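Local atomic coordinates of adenylosuccinate lyase (Francisella tularensis subsp. tularensis, PDB entry 5HW2), a protein that probably cleaves adenylosuccinate to AMP and fumarate, and releases fumarate from the succinyl-aminoimidazole carboxamide ribotide intermediate of purine biosynthesis. Residues V209-I214 against W298-I303; S94-D99 against T177-G182; K115-L120 against R163-L168; D122-K127 against N329-L334. All coordinates share one frame; numbering follows the deposited sequence.

Contact 1 (V209-I214 against W298-I303); sequences VSTQVI and WHERDI. With K (potassium ion), chain M.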
# COMPACT_ATOMS: atom_id res chain seq x y z
N VAL C 209 -15.30 18.72 -17.23
CA VAL C 209 -15.48 17.62 -18.17
C VAL C 209 -15.83 16.38 -17.36
O VAL C 209 -14.99 15.86 -16.62
CB VAL C 209 -14.24 17.37 -19.03
CG1 VAL C 209 -14.45 16.15 -19.91
CG2 VAL C 209 -13.94 18.58 -19.89
N SER C 210 -17.07 15.91 -17.50
CA SER C 210 -17.53 14.71 -16.82
C SER C 210 -18.05 13.72 -17.85
O SER C 210 -18.65 14.11 -18.86
CB SER C 210 -18.64 15.04 -15.81
OG SER C 210 -19.80 15.53 -16.47
N THR C 211 -17.78 12.44 -17.61
CA THR C 211 -18.40 11.38 -18.39
C THR C 211 -19.75 11.04 -17.78
O THR C 211 -20.53 11.94 -17.47
CB THR C 211 -17.50 10.14 -18.45
OG1 THR C 211 -17.25 9.67 -17.11
CG2 THR C 211 -16.17 10.48 -19.11
N GLN C 212 -20.04 9.75 -17.58
CA GLN C 212 -21.21 9.40 -16.79
C GLN C 212 -21.04 9.84 -15.34
O GLN C 212 -22.02 10.23 -14.69
CB GLN C 212 -21.50 7.90 -16.87
CG GLN C 212 -22.82 7.50 -16.20
CD GLN C 212 -23.49 6.27 -16.82
OE1 GLN C 212 -23.41 5.16 -16.30
NE2 GLN C 212 -24.14 6.48 -17.95
N VAL C 213 -19.81 9.81 -14.83
CA VAL C 213 -19.53 10.14 -13.44
C VAL C 213 -18.56 11.32 -13.39
O VAL C 213 -17.94 11.70 -14.39
CB VAL C 213 -18.95 8.95 -12.66
CG1 VAL C 213 -19.93 7.79 -12.67
CG2 VAL C 213 -17.62 8.53 -13.25
N ILE C 214 -18.44 11.90 -12.20
CA ILE C 214 -17.47 12.96 -11.92
C ILE C 214 -16.10 12.32 -11.77
O ILE C 214 -16.00 11.21 -11.24
CB ILE C 214 -17.88 13.75 -10.66
CG1 ILE C 214 -18.98 14.77 -11.00
CG2 ILE C 214 -16.69 14.43 -10.00
CD1 ILE C 214 -19.43 15.59 -9.82
N TRP C 298 -13.15 2.44 -16.52
CA TRP C 298 -13.17 2.05 -17.93
C TRP C 298 -14.08 2.98 -18.73
O TRP C 298 -15.26 3.12 -18.40
CB TRP C 298 -13.63 0.60 -18.07
CG TRP C 298 -12.64 -0.41 -17.59
CD1 TRP C 298 -11.56 -0.19 -16.78
CD2 TRP C 298 -12.63 -1.81 -17.89
NE1 TRP C 298 -10.89 -1.37 -16.56
CE2 TRP C 298 -11.53 -2.38 -17.23
CE3 TRP C 298 -13.46 -2.64 -18.66
CZ2 TRP C 298 -11.22 -3.74 -17.31
CZ3 TRP C 298 -13.16 -3.99 -18.74
CH2 TRP C 298 -12.05 -4.52 -18.07
N HIS C 299 -13.53 3.59 -19.78
CA HIS C 299 -14.29 4.42 -20.70
C HIS C 299 -15.12 5.47 -19.98
O HIS C 299 -14.59 6.26 -19.19
CB HIS C 299 -15.17 3.54 -21.59
CG HIS C 299 -14.44 2.91 -22.74
ND1 HIS C 299 -13.45 3.57 -23.44
CD2 HIS C 299 -14.54 1.69 -23.29
CE1 HIS C 299 -12.98 2.78 -24.38
NE2 HIS C 299 -13.62 1.63 -24.32
N GLU C 300 -16.43 5.48 -20.23
CA GLU C 300 -17.28 6.52 -19.66
C GLU C 300 -17.72 6.23 -18.23
O GLU C 300 -18.17 7.15 -17.55
CB GLU C 300 -18.50 6.75 -20.55
CG GLU C 300 -18.34 7.94 -21.47
CD GLU C 300 -17.18 7.81 -22.37
OE1 GLU C 300 -17.24 7.02 -23.26
OE2 GLU C 300 -16.21 8.49 -22.20
N ARG C 301 -17.60 4.98 -17.77
CA ARG C 301 -17.74 4.63 -16.36
C ARG C 301 -17.66 3.12 -16.19
O ARG C 301 -17.91 2.35 -17.13
CB ARG C 301 -19.06 5.09 -15.74
CG ARG C 301 -20.11 4.00 -15.73
CD ARG C 301 -21.10 4.18 -14.62
NE ARG C 301 -20.52 4.22 -13.29
CZ ARG C 301 -21.20 4.65 -12.23
NH1 ARG C 301 -22.44 5.07 -12.40
NH2 ARG C 301 -20.64 4.69 -11.03
N ASP C 302 -17.35 2.71 -14.97
CA ASP C 302 -17.71 1.40 -14.44
C ASP C 302 -18.00 1.57 -12.96
O ASP C 302 -17.53 2.53 -12.33
CB ASP C 302 -16.62 0.35 -14.70
CG ASP C 302 -15.27 0.75 -14.15
OD1 ASP C 302 -15.06 0.65 -12.92
OD2 ASP C 302 -14.40 1.16 -14.94
N ILE C 303 -18.79 0.65 -12.40
CA ILE C 303 -19.31 0.83 -11.05
C ILE C 303 -18.37 0.19 -10.03
O ILE C 303 -18.73 0.04 -8.85
CB ILE C 303 -20.75 0.28 -10.94
CG1 ILE C 303 -21.50 0.95 -9.80
CG2 ILE C 303 -20.75 -1.24 -10.80
CD1 ILE C 303 -22.91 0.43 -9.61
K K M . -23.14 12.03 -16.38
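Thr-211, Gln-212 and Val-213 meet Glu-300 and Arg-301 in a buried loop-to-loop contact at the active-site end of the helical bundle, where the loop before helix 217-244 faces the loop before helix 304-333. The second loop makes a type II' beta turn from Trp-298 to Arg-301, which leaves the carbonyl of Glu-300 facing residues 211-213. Gln-212 N donates to Glu-300 O at 3.2 Å with an N-H...O angle of 146°, lying somewhat out of the carbonyl plane, and Thr-211 OG1 stands 2.7 Å from the same Glu-300 O. Beside this polar centre, the methyl Thr-211 CG2 rests against the carboxylate of Glu-300, whose OE1 forms a salt bridge with Lys-153 of a second subunit.

Arg-301 is framed from two directions. Val-213 CG1 sits over the centre of one guanidinium face, 3.4 Å from Arg-301 CZ, whereas Gln-212 OE1 lies at the guanidinium edge, near its plane, and touches the methylene Arg-301 CD at 3.0 Å. The amide of Gln-212 is turned 79° from the guanidinium plane, and its OE1 is hydrogen-bonded to Ser-140 of the second subunit.

Thr-211 O and Gln-212 O bind the potassium ion at 2.8 and 2.7 Å. The loop holding the ion thus also carries Gln-212, which binds succinate, and touches Arg-301, which binds AMP, so the ion probably helps to shape the substrate pocket.

Contact 2 (S94-D99 against T177-G182); sequences SSDIID and TVQFSG. With K (potassium ion), chain M; FUM (fumaric acid), chain N.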
# COMPACT_ATOMS: atom_id res chain seq x y z
N SER C 94 -28.36 8.33 -13.69
CA SER C 94 -28.32 7.95 -12.28
C SER C 94 -27.12 8.57 -11.58
O SER C 94 -27.24 9.04 -10.44
CB SER C 94 -28.28 6.42 -12.16
OG SER C 94 -29.47 5.84 -12.67
N SER C 95 -25.96 8.59 -12.24
CA SER C 95 -24.76 9.12 -11.62
C SER C 95 -24.80 10.64 -11.48
O SER C 95 -24.02 11.20 -10.70
CB SER C 95 -23.53 8.70 -12.42
OG SER C 95 -23.51 7.29 -12.60
N ASP C 96 -25.67 11.32 -12.23
CA ASP C 96 -25.88 12.74 -12.00
C ASP C 96 -26.44 12.99 -10.60
O ASP C 96 -26.17 14.02 -9.99
CB ASP C 96 -26.82 13.33 -13.05
CG ASP C 96 -26.12 13.64 -14.36
OD1 ASP C 96 -24.92 14.00 -14.33
OD2 ASP C 96 -26.76 13.53 -15.42
N ILE C 97 -27.22 12.04 -10.09
CA ILE C 97 -27.82 12.20 -8.77
C ILE C 97 -26.85 11.75 -7.68
O ILE C 97 -26.71 12.43 -6.66
CB ILE C 97 -29.15 11.42 -8.70
CG1 ILE C 97 -30.04 11.79 -9.89
CG2 ILE C 97 -29.86 11.69 -7.38
CD1 ILE C 97 -30.37 13.26 -9.97
N ILE C 98 -26.18 10.62 -7.88
CA ILE C 98 -25.32 10.06 -6.84
C ILE C 98 -24.13 10.98 -6.57
O ILE C 98 -23.91 11.41 -5.44
CB ILE C 98 -24.84 8.65 -7.23
CG1 ILE C 98 -26.00 7.83 -7.80
CG2 ILE C 98 -24.23 7.95 -6.04
CD1 ILE C 98 -25.56 6.52 -8.42
N ASP C 99 -23.36 11.27 -7.61
CA ASP C 99 -22.11 12.00 -7.40
C ASP C 99 -22.36 13.44 -6.97
O ASP C 99 -21.60 13.99 -6.17
CB ASP C 99 -21.25 11.94 -8.66
CG ASP C 99 -21.13 10.59 -9.22
OD1 ASP C 99 -20.09 10.24 -9.63
OD2 ASP C 99 -22.07 9.86 -9.24
N THR C 177 -17.28 19.10 -7.02
CA THR C 177 -18.12 19.62 -8.09
C THR C 177 -19.47 18.92 -8.05
O THR C 177 -19.73 18.07 -7.19
CB THR C 177 -17.47 19.42 -9.46
OG1 THR C 177 -17.07 18.05 -9.61
CG2 THR C 177 -16.25 20.33 -9.63
N VAL C 178 -20.34 19.31 -8.98
CA VAL C 178 -21.59 18.61 -9.26
C VAL C 178 -21.72 18.51 -10.77
O VAL C 178 -21.01 19.17 -11.53
CB VAL C 178 -22.82 19.32 -8.65
CG1 VAL C 178 -22.81 19.20 -7.13
CG2 VAL C 178 -22.85 20.78 -9.07
N GLN C 179 -22.65 17.66 -11.21
CA GLN C 179 -22.81 17.44 -12.64
C GLN C 179 -24.25 17.09 -12.96
O GLN C 179 -24.97 16.50 -12.15
CB GLN C 179 -21.89 16.32 -13.15
CG GLN C 179 -22.23 14.95 -12.59
CD GLN C 179 -21.95 13.83 -13.57
OE1 GLN C 179 -21.70 14.08 -14.75
NE2 GLN C 179 -22.00 12.60 -13.09
N PHE C 180 -24.68 17.48 -14.17
CA PHE C 180 -25.93 17.07 -14.80
C PHE C 180 -25.65 17.03 -16.30
O PHE C 180 -25.98 17.94 -17.06
CB PHE C 180 -27.10 18.01 -14.48
CG PHE C 180 -27.31 18.24 -13.01
CD1 PHE C 180 -27.96 17.30 -12.22
CD2 PHE C 180 -26.87 19.42 -12.41
CE1 PHE C 180 -28.15 17.52 -10.87
CE2 PHE C 180 -27.07 19.64 -11.06
CZ PHE C 180 -27.71 18.69 -10.29
N SER C 181 -25.01 15.94 -16.74
CA SER C 181 -24.49 15.86 -18.10
C SER C 181 -25.11 14.74 -18.94
O SER C 181 -24.73 14.59 -20.10
CB SER C 181 -22.97 15.68 -18.07
OG SER C 181 -22.60 14.41 -17.59
N GLY C 182 -26.04 13.97 -18.40
CA GLY C 182 -26.67 12.92 -19.17
C GLY C 182 -25.92 11.61 -19.07
O GLY C 182 -25.08 11.40 -18.19
K K M . -23.14 12.03 -16.38
OXT FUM N . -30.61 5.75 -16.23
C FUM N . -29.47 5.77 -15.72
O FUM N . -28.95 6.82 -15.29
C4 FUM N . -28.68 4.53 -15.66
C5 FUM N . -28.45 3.85 -16.77
C6 FUM N . -27.66 2.61 -16.69
O7 FUM N . -26.82 2.36 -17.58
O8 FUM N . -27.87 1.83 -15.73
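Asp-96 and Gln-179 lie crosswise, their carboxylate and amide planes 77° apart, at the meeting of helix 94-130 with the loop 177-182. The carboxylate of Asp-96 reaches across to the loop backbone. Its OD2 receives Gly-182 N at 3.1 Å through the syn lone pair; its OD1 receives Ser-181 N at 3.1 Å, also on the syn side but 33° out of the carboxylate plane. Two successive amides therefore fix the rotation of the acid.

In Gln-179, CG stands between the backbone N and the carbonyl carbon (chi1 66°), and a further bend at chi2 brings the amide to Ser-95 and the ion. Its NE2 makes a weak bond to Ser-95 O and probably a shorter one to Gln-212 O; its OE1 turns to the potassium ion, 3.0 Å away, while also accepting from Ser-210 OG. Ser-181 OG and Gly-182 O bind the ion more closely, each at 2.7 Å, and Asp-96 OD1 is a distant ligand at 3.4 Å. The negative charge of Asp-96 probably still favours the cation. The ring of Phe-180 packs on helices 16-33 and 192-202.

Completed by Thr-211 O and Gln-212 O, this is a six-oxygen potassium site, built beside the fumarate-binding residue Ser-94 in the active-site region of a fumarase/aspartase-superfamily lyase.

Contact 3 (K115-L120 against R163-L168); sequences KDLEAL and RRLKDL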
# COMPACT_ATOMS: atom_id res chain seq x y z
N LYS C 115 -13.26 21.64 11.51
CA LYS C 115 -13.46 22.17 12.85
C LYS C 115 -12.69 21.35 13.88
O LYS C 115 -12.13 21.90 14.84
CB LYS C 115 -14.95 22.21 13.19
CG LYS C 115 -15.32 23.20 14.28
CD LYS C 115 -16.83 23.35 14.39
CE LYS C 115 -17.21 24.39 15.43
NZ LYS C 115 -16.72 24.02 16.79
N ASP C 116 -12.65 20.02 13.71
CA ASP C 116 -11.90 19.18 14.63
C ASP C 116 -10.39 19.30 14.41
O ASP C 116 -9.62 19.10 15.35
CB ASP C 116 -12.34 17.73 14.50
CG ASP C 116 -13.74 17.49 15.04
OD1 ASP C 116 -14.10 18.15 16.04
OD2 ASP C 116 -14.48 16.67 14.47
N LEU C 117 -9.97 19.63 13.19
CA LEU C 117 -8.55 19.86 12.95
C LEU C 117 -8.10 21.21 13.48
O LEU C 117 -6.99 21.35 13.99
CB LEU C 117 -8.24 19.73 11.46
CG LEU C 117 -6.77 19.86 11.06
CD1 LEU C 117 -5.91 18.92 11.88
CD2 LEU C 117 -6.59 19.58 9.58
N GLU C 118 -8.96 22.23 13.36
CA GLU C 118 -8.67 23.52 13.98
C GLU C 118 -8.58 23.38 15.49
O GLU C 118 -7.76 24.04 16.14
CB GLU C 118 -9.75 24.54 13.61
CG GLU C 118 -9.76 24.94 12.15
CD GLU C 118 -11.02 25.70 11.77
OE1 GLU C 118 -11.98 25.69 12.57
OE2 GLU C 118 -11.04 26.31 10.69
N ALA C 119 -9.43 22.53 16.08
CA ALA C 119 -9.41 22.35 17.52
C ALA C 119 -8.12 21.70 17.99
O ALA C 119 -7.60 22.03 19.06
CB ALA C 119 -10.62 21.51 17.95
N LEU C 120 -7.57 20.77 17.19
CA LEU C 120 -6.31 20.14 17.56
C LEU C 120 -5.16 21.14 17.48
O LEU C 120 -4.24 21.10 18.30
CB LEU C 120 -6.04 18.94 16.66
CG LEU C 120 -4.79 18.13 16.99
CD1 LEU C 120 -4.84 17.62 18.43
CD2 LEU C 120 -4.62 16.97 16.02
N ARG C 163 -0.38 22.86 8.24
CA ARG C 163 -0.16 22.70 6.81
C ARG C 163 -1.29 21.91 6.17
O ARG C 163 -1.83 22.30 5.13
CB ARG C 163 1.19 22.02 6.55
CG ARG C 163 2.39 22.86 6.89
CD ARG C 163 3.69 22.23 6.40
NE ARG C 163 4.12 21.15 7.20
CZ ARG C 163 4.83 21.28 8.27
NH1 ARG C 163 5.18 22.45 8.66
NH2 ARG C 163 5.18 20.24 8.94
N ARG C 164 -1.68 20.79 6.79
CA ARG C 164 -2.81 20.02 6.29
C ARG C 164 -4.12 20.78 6.44
O ARG C 164 -5.05 20.56 5.66
CB ARG C 164 -2.88 18.68 7.02
CG ARG C 164 -1.54 17.99 7.20
CD ARG C 164 -1.06 17.30 5.93
NE ARG C 164 -0.52 18.24 4.94
CZ ARG C 164 0.73 18.70 4.95
NH1 ARG C 164 1.57 18.33 5.90
NH2 ARG C 164 1.13 19.54 4.00
N LEU C 165 -4.21 21.66 7.44
CA LEU C 165 -5.42 22.45 7.62
C LEU C 165 -5.64 23.39 6.44
O LEU C 165 -6.76 23.52 5.93
CB LEU C 165 -5.34 23.24 8.92
CG LEU C 165 -6.47 24.25 9.17
CD1 LEU C 165 -7.81 23.54 9.25
CD2 LEU C 165 -6.20 25.07 10.42
N LYS C 166 -4.57 24.06 5.98
CA LYS C 166 -4.71 24.95 4.84
C LYS C 166 -4.99 24.16 3.56
O LYS C 166 -5.77 24.61 2.71
CB LYS C 166 -3.47 25.81 4.68
CG LYS C 166 -3.66 26.99 3.74
CD LYS C 166 -2.38 27.77 3.52
CE LYS C 166 -2.61 28.97 2.62
NZ LYS C 166 -3.29 28.59 1.36
N ASP C 167 -4.37 22.99 3.41
CA ASP C 167 -4.66 22.13 2.27
C ASP C 167 -6.12 21.73 2.24
O ASP C 167 -6.75 21.70 1.18
CB ASP C 167 -3.76 20.90 2.29
CG ASP C 167 -2.30 21.22 2.00
OD1 ASP C 167 -2.04 22.20 1.27
OD2 ASP C 167 -1.42 20.49 2.51
N LEU C 168 -6.69 21.41 3.41
CA LEU C 168 -8.12 21.13 3.49
C LEU C 168 -8.94 22.35 3.10
O LEU C 168 -9.90 22.26 2.33
CB LEU C 168 -8.49 20.65 4.89
CG LEU C 168 -8.18 19.20 5.24
CD1 LEU C 168 -8.68 18.88 6.64
CD2 LEU C 168 -8.79 18.26 4.22
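Leu-117 and Leu-165 both swing CG opposite their own backbone nitrogens (chi1 -177° and 173°), and these torsions send the two side chains into the gap between helices 94-130 and 151-173. From there Leu-117 CD2 does most of the touching. This methyl reaches the opposing backbone itself, 3.7 Å from Leu-165 CA, and packs on Leu-165 CB at 3.9 Å. One turn further along, the same methyl meets Leu-168 CD1 at 3.7 Å. Leu-168 instead holds CG beside its backbone nitrogen, opposite the carbonyl carbon, and stretches out at chi2, so that its CD1 comes at Leu-117 from an oblique direction.

Next to this apolar core, the aliphatic part of Glu-118 lies across the end of Leu-165 at about a right angle, with Glu-118 CG 3.8 Å from Leu-165 CD1. The carboxylate continues past the leucine toward Lys-169, with which it forms a long, weak ion pair.

The axes of the two short segments run 10.2 Å apart at 157°, nearly antiparallel. That is a wide spacing, bridged by leucine side chains. Helix 304-333 approaches Leu-117 through Leu-324, and helix 217-244 approaches Leu-168 through Leu-222 and Ile-225. Arg-164 points out of this core: it is salt-bridged to Asp-167 OD2 in its guanidinium plane and to Asp-217 of the second subunit.

Antiparallel packing of this kind, with leucines inside and charged residues linking to the neighbouring subunit, belongs to the long central helical bundle of the fumarase/aspartase superfamily, whose members assemble as tetramers.

Contact 4 (D122-K127 against N329-L334); sequences DSLLTK and NTIDNL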
# COMPACT_ATOMS: atom_id res chain seq x y z
N ASP C 122 -5.43 24.24 18.16
CA ASP C 122 -5.55 25.09 19.34
C ASP C 122 -4.94 24.42 20.56
O ASP C 122 -4.28 25.08 21.38
CB ASP C 122 -7.01 25.44 19.59
CG ASP C 122 -7.66 26.13 18.40
OD1 ASP C 122 -6.92 26.73 17.59
OD2 ASP C 122 -8.90 26.08 18.28
N SER C 123 -5.14 23.11 20.71
CA SER C 123 -4.58 22.40 21.86
C SER C 123 -3.07 22.29 21.76
O SER C 123 -2.36 22.46 22.76
CB SER C 123 -5.23 21.02 21.98
OG SER C 123 -6.60 21.14 22.29
N LEU C 124 -2.55 21.99 20.56
CA LEU C 124 -1.11 21.88 20.39
C LEU C 124 -0.42 23.21 20.66
O LEU C 124 0.63 23.25 21.30
CB LEU C 124 -0.78 21.38 18.98
CG LEU C 124 -1.16 19.93 18.69
CD1 LEU C 124 -0.88 19.59 17.24
CD2 LEU C 124 -0.42 18.98 19.62
N LEU C 125 -1.00 24.31 20.18
CA LEU C 125 -0.44 25.63 20.45
C LEU C 125 -0.59 26.02 21.91
O LEU C 125 0.17 26.86 22.40
CB LEU C 125 -1.10 26.67 19.55
CG LEU C 125 -0.44 28.04 19.46
CD1 LEU C 125 1.06 27.90 19.26
CD2 LEU C 125 -1.04 28.84 18.32
N THR C 126 -1.54 25.42 22.63
CA THR C 126 -1.67 25.68 24.06
C THR C 126 -0.55 24.99 24.84
O THR C 126 0.12 25.62 25.67
CB THR C 126 -3.04 25.22 24.56
OG1 THR C 126 -4.06 26.00 23.93
CG2 THR C 126 -3.14 25.39 26.07
N LYS C 127 -0.34 23.69 24.59
CA LYS C 127 0.75 22.99 25.25
C LYS C 127 2.12 23.48 24.81
O LYS C 127 3.09 23.32 25.55
CB LYS C 127 0.63 21.48 25.01
CG LYS C 127 -0.46 20.81 25.81
CD LYS C 127 -0.27 21.06 27.30
CE LYS C 127 -1.41 20.47 28.12
NZ LYS C 127 -1.45 18.98 28.02
N ASN C 329 -8.26 15.51 23.19
CA ASN C 329 -8.50 15.19 24.59
C ASN C 329 -7.25 14.67 25.27
O ASN C 329 -7.04 14.91 26.46
CB ASN C 329 -9.63 14.17 24.72
CG ASN C 329 -10.94 14.67 24.12
OD1 ASN C 329 -11.22 15.86 24.13
ND2 ASN C 329 -11.73 13.74 23.60
N THR C 330 -6.40 13.94 24.53
CA THR C 330 -5.17 13.43 25.10
C THR C 330 -4.12 14.53 25.26
O THR C 330 -3.41 14.57 26.27
CB THR C 330 -4.63 12.28 24.24
OG1 THR C 330 -5.60 11.23 24.19
CG2 THR C 330 -3.33 11.73 24.82
N ILE C 331 -4.01 15.43 24.28
CA ILE C 331 -3.04 16.51 24.36
C ILE C 331 -3.36 17.43 25.54
O ILE C 331 -2.46 17.90 26.24
CB ILE C 331 -2.99 17.29 23.03
CG1 ILE C 331 -2.33 16.44 21.95
CG2 ILE C 331 -2.23 18.60 23.20
CD1 ILE C 331 -0.90 16.05 22.26
N ASP C 332 -4.65 17.68 25.78
CA ASP C 332 -5.04 18.55 26.88
C ASP C 332 -4.78 17.89 28.23
O ASP C 332 -4.23 18.50 29.14
CB ASP C 332 -6.51 18.95 26.75
CG ASP C 332 -6.79 19.75 25.50
OD1 ASP C 332 -5.91 20.54 25.09
OD2 ASP C 332 -7.89 19.60 24.92
N ASN C 333 -5.17 16.62 28.37
CA ASN C 333 -5.07 15.91 29.63
C ASN C 333 -3.71 15.25 29.84
O ASN C 333 -3.48 14.68 30.91
CB ASN C 333 -6.18 14.87 29.74
CG ASN C 333 -7.55 15.49 29.85
OD1 ASN C 333 -7.72 16.54 30.48
ND2 ASN C 333 -8.54 14.86 29.23
N LEU C 334 -2.83 15.30 28.85
CA LEU C 334 -1.46 14.84 29.07
C LEU C 334 -0.77 15.77 30.06
O LEU C 334 -0.79 17.00 29.89
CB LEU C 334 -0.69 14.82 27.75
CG LEU C 334 0.68 14.15 27.78
CD1 LEU C 334 0.54 12.63 27.78
CD2 LEU C 334 1.54 14.61 26.61
O HOH W 1 -3.41 22.07 25.46
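Ser-123 and Lys-127 of helix 94-130 meet Asp-332 and Leu-334 at the end of helix 304-333 through polar bonds, with an apolar patch beside them. Among the polar links, Ser-123 OG donates to Asp-332 OD1 at 2.9 Å, approaching the syn side 17° out of the carboxylate plane. A water reinforces the pair by donating to both Ser-123 O and Asp-332 OD1, and Asp-332 OD2 is salt-bridged to Lys-328.

Lys-127 supplies the second polar link. Its chain bends at chi2 and again at chi4 (64°), which curls NZ over the C-terminal carbonyls of the other helix. NZ donates to Leu-334 O at 2.8 Å, in the carbonyl plane on a lone pair, and more weakly to Asp-332 O at 3.0 Å. The ammonium group should be favoured there by the negative end of the helix dipole.

The apolar contacts gather round Ile-331. Leu-124 CD2 meets Ile-331 CG1 at 3.9 Å, and Lys-127 CG lies 3.9 Å from Ile-331 CG2, the two side chains running alongside in opposite senses. Leu-236 of helix 217-244 adjoins both Leu-124 and Ile-331.

The short segments run nearly parallel, at 18° and 9.3 Å apart. Such near-parallel packing, closed by a lysine at a helix C-terminus, forms part of the superfamily's central helical bundle.

Overall arrangement
Helix 94-130 ties three of the four contacts together: contact 2 uses its start, contact 3 its middle and contact 4 its later turns. Contacts 3 and 4 have centres about 15 Å apart, whereas the centres of contacts 2 and 4 are about 42 Å apart, on opposite sides of the chain's centre. Contacts 1 and 2, with centres about 10 Å apart, share the potassium ion. Along the chain, contact 3 is nested within the loop closed by contact 2, contact 1 follows both, and contact 4 closes around contact 1. The example illustrates how one long helix can join a ligand-binding end to the packed bundle, and how residues distant in sequence converge on one site.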